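Local coordinates for Thg1-like uncharacterized protein (Bacillus thuringiensis, PDB 4KGM) that binds ATP with magnesium ions in a polymerase palm-like domain and, as a Thg1-like protein, probably adds nucleotides to the 5' end of tRNA, at residues A[138-141]-A[142-146]; A[229-232]-A[233-236]. All coordinates share one frame; numbering follows the deposited sequence.

Contact 1. Residues A[138-141]-A[142-146]; sequences DEVA and NYFIW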
ATOM      1  N   ASP A 138      -9.467  19.914   7.112  1.00 35.66           N
ATOM      2  CA  ASP A 138     -10.854  20.359   7.010  1.00 37.56           C
ATOM      3  C   ASP A 138     -11.841  19.200   6.867  1.00 38.49           C
ATOM      4  O   ASP A 138     -12.953  19.376   6.367  1.00 34.26           O
ATOM      5  CB  ASP A 138     -11.034  21.379   5.876  1.00 35.83           C
ATOM      6  CG  ASP A 138     -10.711  20.809   4.502  1.00 37.34           C
ATOM      7  OD1 ASP A 138     -10.714  21.592   3.528  1.00 42.51           O
ATOM      8  OD2 ASP A 138     -10.444  19.594   4.384  1.00 36.76           O
ATOM      9  N   GLU A 139     -11.424  18.016   7.303  1.00 33.28           N
ATOM     10  CA  GLU A 139     -12.290  16.845   7.271  1.00 34.46           C
ATOM     11  C   GLU A 139     -12.313  16.124   8.614  1.00 30.27           C
ATOM     12  O   GLU A 139     -13.056  15.160   8.796  1.00 32.25           O
ATOM     13  CB  GLU A 139     -11.864  15.882   6.157  1.00 31.65           C
ATOM     14  CG  GLU A 139     -12.188  16.361   4.747  1.00 29.73           C
ATOM     15  CD  GLU A 139     -13.618  16.071   4.333  1.00 32.39           C
ATOM     16  OE1 GLU A 139     -14.531  16.210   5.174  1.00 38.45           O
ATOM     17  OE2 GLU A 139     -13.831  15.694   3.160  1.00 31.54           O
ATOM     18  N   VAL A 140     -11.503  16.601   9.554  1.00 27.29           N
ATOM     19  CA  VAL A 140     -11.423  15.981  10.872  1.00 32.09           C
ATOM     20  C   VAL A 140     -12.719  16.179  11.651  1.00 35.50           C
ATOM     21  O   VAL A 140     -13.266  15.228  12.209  1.00 31.66           O
ATOM     22  CB  VAL A 140     -10.240  16.528  11.691  1.00 31.11           C
ATOM     23  CG1 VAL A 140     -10.161  15.824  13.040  1.00 27.87           C
ATOM     24  CG2 VAL A 140      -8.942  16.356  10.920  1.00 25.99           C
ATOM     25  N   ALA A 141     -13.205  17.417  11.687  1.00 39.00           N
ATOM     26  CA  ALA A 141     -14.486  17.710  12.316  1.00 37.86           C
ATOM     27  C   ALA A 141     -15.580  16.900  11.639  1.00 36.44           C
ATOM     28  O   ALA A 141     -16.403  16.274  12.305  1.00 39.67           O
ATOM     29  CB  ALA A 141     -14.795  19.194  12.234  1.00 39.22           C
ATOM     30  N   ASN A 142     -15.568  16.901  10.311  1.00 33.23           N
ATOM     31  CA  ASN A 142     -16.525  16.125   9.530  1.00 33.98           C
ATOM     32  C   ASN A 142     -16.478  14.626   9.830  1.00 35.71           C
ATOM     33  O   ASN A 142     -17.471  13.923   9.643  1.00 39.73           O
ATOM     34  CB  ASN A 142     -16.329  16.374   8.031  1.00 35.77           C
ATOM     35  CG  ASN A 142     -16.808  17.746   7.597  1.00 37.26           C
ATOM     36  OD1 ASN A 142     -16.018  18.583   7.162  1.00 43.82           O
ATOM     37  ND2 ASN A 142     -18.110  17.982   7.707  1.00 44.62           N
ATOM     38  N   TYR A 143     -15.332  14.136  10.293  1.00 37.73           N
ATOM     39  CA  TYR A 143     -15.216  12.728  10.661  1.00 36.67           C
ATOM     40  C   TYR A 143     -16.040  12.409  11.903  1.00 34.54           C
ATOM     41  O   TYR A 143     -16.812  11.450  11.918  1.00 31.65           O
ATOM     42  CB  TYR A 143     -13.757  12.319  10.901  1.00 26.43           C
ATOM     43  CG  TYR A 143     -13.639  10.926  11.483  1.00 22.98           C
ATOM     44  CD1 TYR A 143     -13.745   9.804  10.672  1.00 20.19           C
ATOM     45  CD2 TYR A 143     -13.446  10.734  12.846  1.00 23.87           C
ATOM     46  CE1 TYR A 143     -13.653   8.532  11.199  1.00 19.44           C
ATOM     47  CE2 TYR A 143     -13.355   9.465  13.380  1.00 20.88           C
ATOM     48  CZ  TYR A 143     -13.459   8.368  12.553  1.00 20.91           C
ATOM     49  OH  TYR A 143     -13.366   7.101  13.082  1.00 29.06           O
ATOM     50  N   PHE A 144     -15.854  13.206  12.950  1.00 32.56           N
ATOM     51  CA  PHE A 144     -16.568  12.999  14.202  1.00 37.18           C
ATOM     52  C   PHE A 144     -18.054  13.324  14.060  1.00 40.06           C
ATOM     53  O   PHE A 144     -18.897  12.699  14.704  1.00 36.96           O
ATOM     54  CB  PHE A 144     -15.929  13.817  15.326  1.00 32.15           C
ATOM     55  CG  PHE A 144     -14.519  13.404  15.642  1.00 33.91           C
ATOM     56  CD1 PHE A 144     -14.269  12.271  16.401  1.00 32.71           C
ATOM     57  CD2 PHE A 144     -13.444  14.143  15.176  1.00 33.80           C
ATOM     58  CE1 PHE A 144     -12.972  11.885  16.692  1.00 38.36           C
ATOM     59  CE2 PHE A 144     -12.144  13.763  15.463  1.00 30.24           C
ATOM     60  CZ  PHE A 144     -11.907  12.633  16.223  1.00 31.32           C
ATOM     61  N   ILE A 145     -18.368  14.301  13.212  1.00 38.98           N
ATOM     62  CA  ILE A 145     -19.754  14.601  12.870  1.00 39.83           C
ATOM     63  C   ILE A 145     -20.386  13.376  12.220  1.00 43.56           C
ATOM     64  O   ILE A 145     -21.537  13.033  12.493  1.00 44.22           O
ATOM     65  CB  ILE A 145     -19.854  15.801  11.907  1.00 40.18           C
ATOM     66  CG1 ILE A 145     -19.430  17.089  12.613  1.00 36.51           C
ATOM     67  CG2 ILE A 145     -21.271  15.949  11.370  1.00 41.41           C
ATOM     68  CD1 ILE A 145     -19.315  18.283  11.692  1.00 37.92           C
ATOM     69  N   TRP A 146     -19.613  12.712  11.365  1.00 38.40           N
ATOM     70  CA  TRP A 146     -20.060  11.493  10.706  1.00 34.80           C
ATOM     71  C   TRP A 146     -20.249  10.375  11.722  1.00 40.27           C
ATOM     72  O   TRP A 146     -21.142   9.539  11.581  1.00 43.88           O
ATOM     73  CB  TRP A 146     -19.048  11.080   9.637  1.00 36.34           C
ATOM     74  CG  TRP A 146     -19.339   9.774   8.969  1.00 31.45           C
ATOM     75  CD1 TRP A 146     -20.506   9.401   8.370  1.00 34.31           C
ATOM     76  CD2 TRP A 146     -18.432   8.680   8.798  1.00 30.39           C
ATOM     77  NE1 TRP A 146     -20.388   8.135   7.851  1.00 36.26           N
ATOM     78  CE2 TRP A 146     -19.123   7.670   8.099  1.00 35.93           C
ATOM     79  CE3 TRP A 146     -17.103   8.453   9.175  1.00 33.87           C
ATOM     80  CZ2 TRP A 146     -18.532   6.451   7.769  1.00 30.71           C
ATOM     81  CZ3 TRP A 146     -16.518   7.241   8.845  1.00 31.22           C
ATOM     82  CH2 TRP A 146     -17.232   6.256   8.149  1.00 32.20           C
TER
HETATM   83  O   HOH W   1     -14.258  18.993   8.876  1.00 35.16           O
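A chi1 of -178° in Val140 swings CG1 away from the backbone N, and one of -64° in Phe144 sets its ring beside the backbone N, so that the two side chains lie side by side and point the same way, CG1 of Val140 packing at 3.7 Å against CE2 of the ring. CD2 of the same ring lies 3.2 Å from Val140 O, which approaches obliquely, and one of the ring's faces carries CD2 of Tyr143 over the centre. This is the first turn of helix 140-160, with Glu139 at the N-cap position. The helical bonding is at first irregular: Tyr143 N makes weak bonds to both Glu139 O and Val140 O. Two residues further on the bond is sound, Ile145 N meeting Ala141 O at 2.9 Å with an N-H...O angle of 165°. A water takes the N-H of Asn142 at 2.9 Å and gives a weak bond to Asp138 O, bridging the start of the helix. The Glu139 chain bends at chi2, which sets OE1 3.4 Å from CB of Asn142; its OE2 forms a salt bridge with Arg7 of the second subunit. Ile26, Leu69 and Tyr71 of the palm-like sheet pack on Phe144, while the hydroxyl of Tyr143 is hydrogen-bonded to Ser78 and Arg28 on that sheet.

Contact 2. Residues A[229-232]-A[233-236]; sequences DREY and VEQF
Arg230 and Glu234, one helical turn apart, meet through a single long salt bridge, NH2 to OE2 at 3.4 Å. The bond is weak, its N-H...O angle well bent, and with the planes of the two groups 89° apart this is one oblique contact and not a coplanar, bidentate pair. A water lying in the guanidinium plane makes a second link, accepting from Arg230 NE at 3.0 Å and donating weakly to Glu234 OE1. The backbone beneath is held more firmly. Arg230 O takes two N-H groups: Glu234 N comes in the carbonyl plane at 2.9 Å, whereas Val233 N stands above that plane. These bonds lie in the early part of the short helix 231-237, whose inner side is closely packed: Val233 lies against helix 140-160, and the Tyr232 ring reaches Cys201 and Ile203 of strand 200-206 and Leu69 of strand 67-73. On the outer side Glu231 and Gln235 are exposed. In Gln235 chi1 (58°) turns the chain back along the helix, and, extended beyond CG, it brings NE2 to Tyr232 O at 2.7 Å, an almost straight bond of 172° with the oxygen in the amide plane. CG of Gln235 also rests on one face of the Phe236 ring, toward its rim. Glu231, bent at chi2, places OE1 3.5 Å from CB of Gln235, while its OE2 is 4.2 Å from OE1 of Glu234. Two carboxylates this close should repel mildly; the water on OE1 and the guanidinium beside OE2 of Glu234 probably offset part of that cost. With its salt bridge and water link both weak at Glu234, the Arg230-Glu234 pair is probably held less rigidly than the backbone and the Gln235 amide.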
ATOM      1  N   ASP A 229     -20.802  22.750  16.828  1.00 52.85           N
ATOM      2  CA  ASP A 229     -19.631  23.287  17.517  1.00 55.69           C
ATOM      3  C   ASP A 229     -18.362  22.625  16.989  1.00 50.34           C
ATOM      4  O   ASP A 229     -17.783  21.752  17.635  1.00 48.94           O
ATOM      5  CB  ASP A 229     -19.751  23.085  19.030  1.00 48.79           C
ATOM      6  CG  ASP A 229     -18.649  23.787  19.802  1.00 49.05           C
ATOM      7  OD1 ASP A 229     -18.063  24.748  19.260  1.00 54.77           O
ATOM      8  OD2 ASP A 229     -18.372  23.382  20.950  1.00 51.10           O
ATOM      9  N   ARG A 230     -17.935  23.052  15.805  1.00 54.46           N
ATOM     10  CA  ARG A 230     -16.818  22.424  15.109  1.00 46.58           C
ATOM     11  C   ARG A 230     -15.464  22.730  15.746  1.00 45.91           C
ATOM     12  O   ARG A 230     -14.519  21.951  15.608  1.00 48.09           O
ATOM     13  CB  ARG A 230     -16.821  22.830  13.634  1.00 41.21           C
ATOM     14  CG  ARG A 230     -18.032  22.323  12.866  1.00 42.79           C
ATOM     15  CD  ARG A 230     -18.130  22.970  11.497  1.00 43.78           C
ATOM     16  NE  ARG A 230     -16.927  22.744  10.705  1.00 53.62           N
ATOM     17  CZ  ARG A 230     -16.771  21.733   9.857  1.00 52.54           C
ATOM     18  NH1 ARG A 230     -17.748  20.852   9.689  1.00 39.73           N
ATOM     19  NH2 ARG A 230     -15.639  21.606   9.177  1.00 51.14           N
ATOM     20  N   GLU A 231     -15.373  23.856  16.447  1.00 46.81           N
ATOM     21  CA  GLU A 231     -14.129  24.250  17.105  1.00 40.95           C
ATOM     22  C   GLU A 231     -13.778  23.294  18.246  1.00 43.71           C
ATOM     23  O   GLU A 231     -12.626  23.215  18.670  1.00 45.81           O
ATOM     24  CB  GLU A 231     -14.217  25.699  17.602  1.00 39.27           C
ATOM     25  CG  GLU A 231     -12.964  26.226  18.308  1.00 43.76           C
ATOM     26  CD  GLU A 231     -11.731  26.244  17.416  1.00 50.96           C
ATOM     27  OE1 GLU A 231     -10.606  26.217  17.961  1.00 43.46           O
ATOM     28  OE2 GLU A 231     -11.880  26.295  16.176  1.00 57.01           O
ATOM     29  N   TYR A 232     -14.778  22.561  18.728  1.00 46.28           N
ATOM     30  CA  TYR A 232     -14.572  21.552  19.762  1.00 42.79           C
ATOM     31  C   TYR A 232     -13.561  20.504  19.305  1.00 43.51           C
ATOM     32  O   TYR A 232     -12.785  19.982  20.106  1.00 43.31           O
ATOM     33  CB  TYR A 232     -15.900  20.882  20.118  1.00 45.66           C
ATOM     34  CG  TYR A 232     -15.803  19.846  21.216  1.00 49.37           C
ATOM     35  CD1 TYR A 232     -15.802  20.221  22.554  1.00 48.73           C
ATOM     36  CD2 TYR A 232     -15.723  18.491  20.917  1.00 43.78           C
ATOM     37  CE1 TYR A 232     -15.719  19.279  23.560  1.00 47.30           C
ATOM     38  CE2 TYR A 232     -15.639  17.542  21.917  1.00 45.61           C
ATOM     39  CZ  TYR A 232     -15.640  17.942  23.236  1.00 49.72           C
ATOM     40  OH  TYR A 232     -15.556  17.002  24.238  1.00 45.47           O
ATOM     41  N   VAL A 233     -13.575  20.206  18.009  1.00 43.29           N
ATOM     42  CA  VAL A 233     -12.617  19.277  17.422  1.00 43.60           C
ATOM     43  C   VAL A 233     -11.450  20.028  16.783  1.00 40.40           C
ATOM     44  O   VAL A 233     -10.287  19.680  16.986  1.00 40.38           O
ATOM     45  CB  VAL A 233     -13.284  18.377  16.360  1.00 41.20           C
ATOM     46  CG1 VAL A 233     -12.239  17.542  15.634  1.00 33.53           C
ATOM     47  CG2 VAL A 233     -14.336  17.486  17.003  1.00 36.73           C
ATOM     48  N   GLU A 234     -11.772  21.075  16.027  1.00 39.65           N
ATOM     49  CA  GLU A 234     -10.775  21.821  15.264  1.00 36.13           C
ATOM     50  C   GLU A 234      -9.720  22.513  16.127  1.00 43.61           C
ATOM     51  O   GLU A 234      -8.684  22.943  15.617  1.00 43.36           O
ATOM     52  CB  GLU A 234     -11.453  22.831  14.333  1.00 38.39           C
ATOM     53  CG  GLU A 234     -12.248  22.177  13.212  1.00 40.31           C
ATOM     54  CD  GLU A 234     -12.773  23.176  12.202  1.00 46.62           C
ATOM     55  OE1 GLU A 234     -12.859  24.375  12.542  1.00 50.79           O
ATOM     56  OE2 GLU A 234     -13.098  22.761  11.068  1.00 40.62           O
ATOM     57  N   GLN A 235      -9.980  22.612  17.427  1.00 45.36           N
ATOM     58  CA  GLN A 235      -9.015  23.186  18.360  1.00 37.85           C
ATOM     59  C   GLN A 235      -7.755  22.331  18.442  1.00 37.31           C
ATOM     60  O   GLN A 235      -6.688  22.814  18.823  1.00 39.60           O
ATOM     61  CB  GLN A 235      -9.630  23.326  19.754  1.00 41.57           C
ATOM     62  CG  GLN A 235     -10.138  22.017  20.337  1.00 44.00           C
ATOM     63  CD  GLN A 235     -10.642  22.164  21.760  1.00 49.27           C
ATOM     64  OE1 GLN A 235     -10.080  22.916  22.557  1.00 50.68           O
ATOM     65  NE2 GLN A 235     -11.710  21.444  22.086  1.00 42.13           N
ATOM     66  N   PHE A 236      -7.888  21.056  18.091  1.00 35.96           N
ATOM     67  CA  PHE A 236      -6.763  20.131  18.123  1.00 42.89           C
ATOM     68  C   PHE A 236      -6.186  19.936  16.724  1.00 40.09           C
ATOM     69  O   PHE A 236      -5.093  19.395  16.563  1.00 39.27           O
ATOM     70  CB  PHE A 236      -7.197  18.777  18.694  1.00 42.67           C
ATOM     71  CG  PHE A 236      -7.846  18.862  20.049  1.00 36.47           C
ATOM     72  CD1 PHE A 236      -7.101  19.187  21.170  1.00 37.13           C
ATOM     73  CD2 PHE A 236      -9.196  18.598  20.203  1.00 40.00           C
ATOM     74  CE1 PHE A 236      -7.694  19.260  22.418  1.00 39.70           C
ATOM     75  CE2 PHE A 236      -9.796  18.667  21.448  1.00 38.50           C
ATOM     76  CZ  PHE A 236      -9.044  18.999  22.555  1.00 38.75           C
TER
HETATM   77  O   HOH W   2     -14.824  24.872  10.741  1.00 47.91           O

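How the contacts relate
Contacts 1 and 2 lie with their centres about 10 Å apart, on the same side of the chain's centre, and join the start of helix 140-160 to the short helix 231-237. The seam has an apolar patch, where CG1 of Val233 lies 3.7 Å from CG1 of Val140 and 3.6 Å from CD2 of Phe144. Beside it the Arg230 guanidinium packs on contact 1, NH1 standing 3.6 Å from CD1 of Ile145. Both contacts also share Leu69 of strand 67-73, touched by Phe144, Tyr232 and Phe236. Neither contact lines the ATP pocket: the Tyr143 side chain is about 11 Å from a bound magnesium ion, but its partners Arg28 and Ser78 lie close in sequence to the metal ligands Asp30 and Asp75.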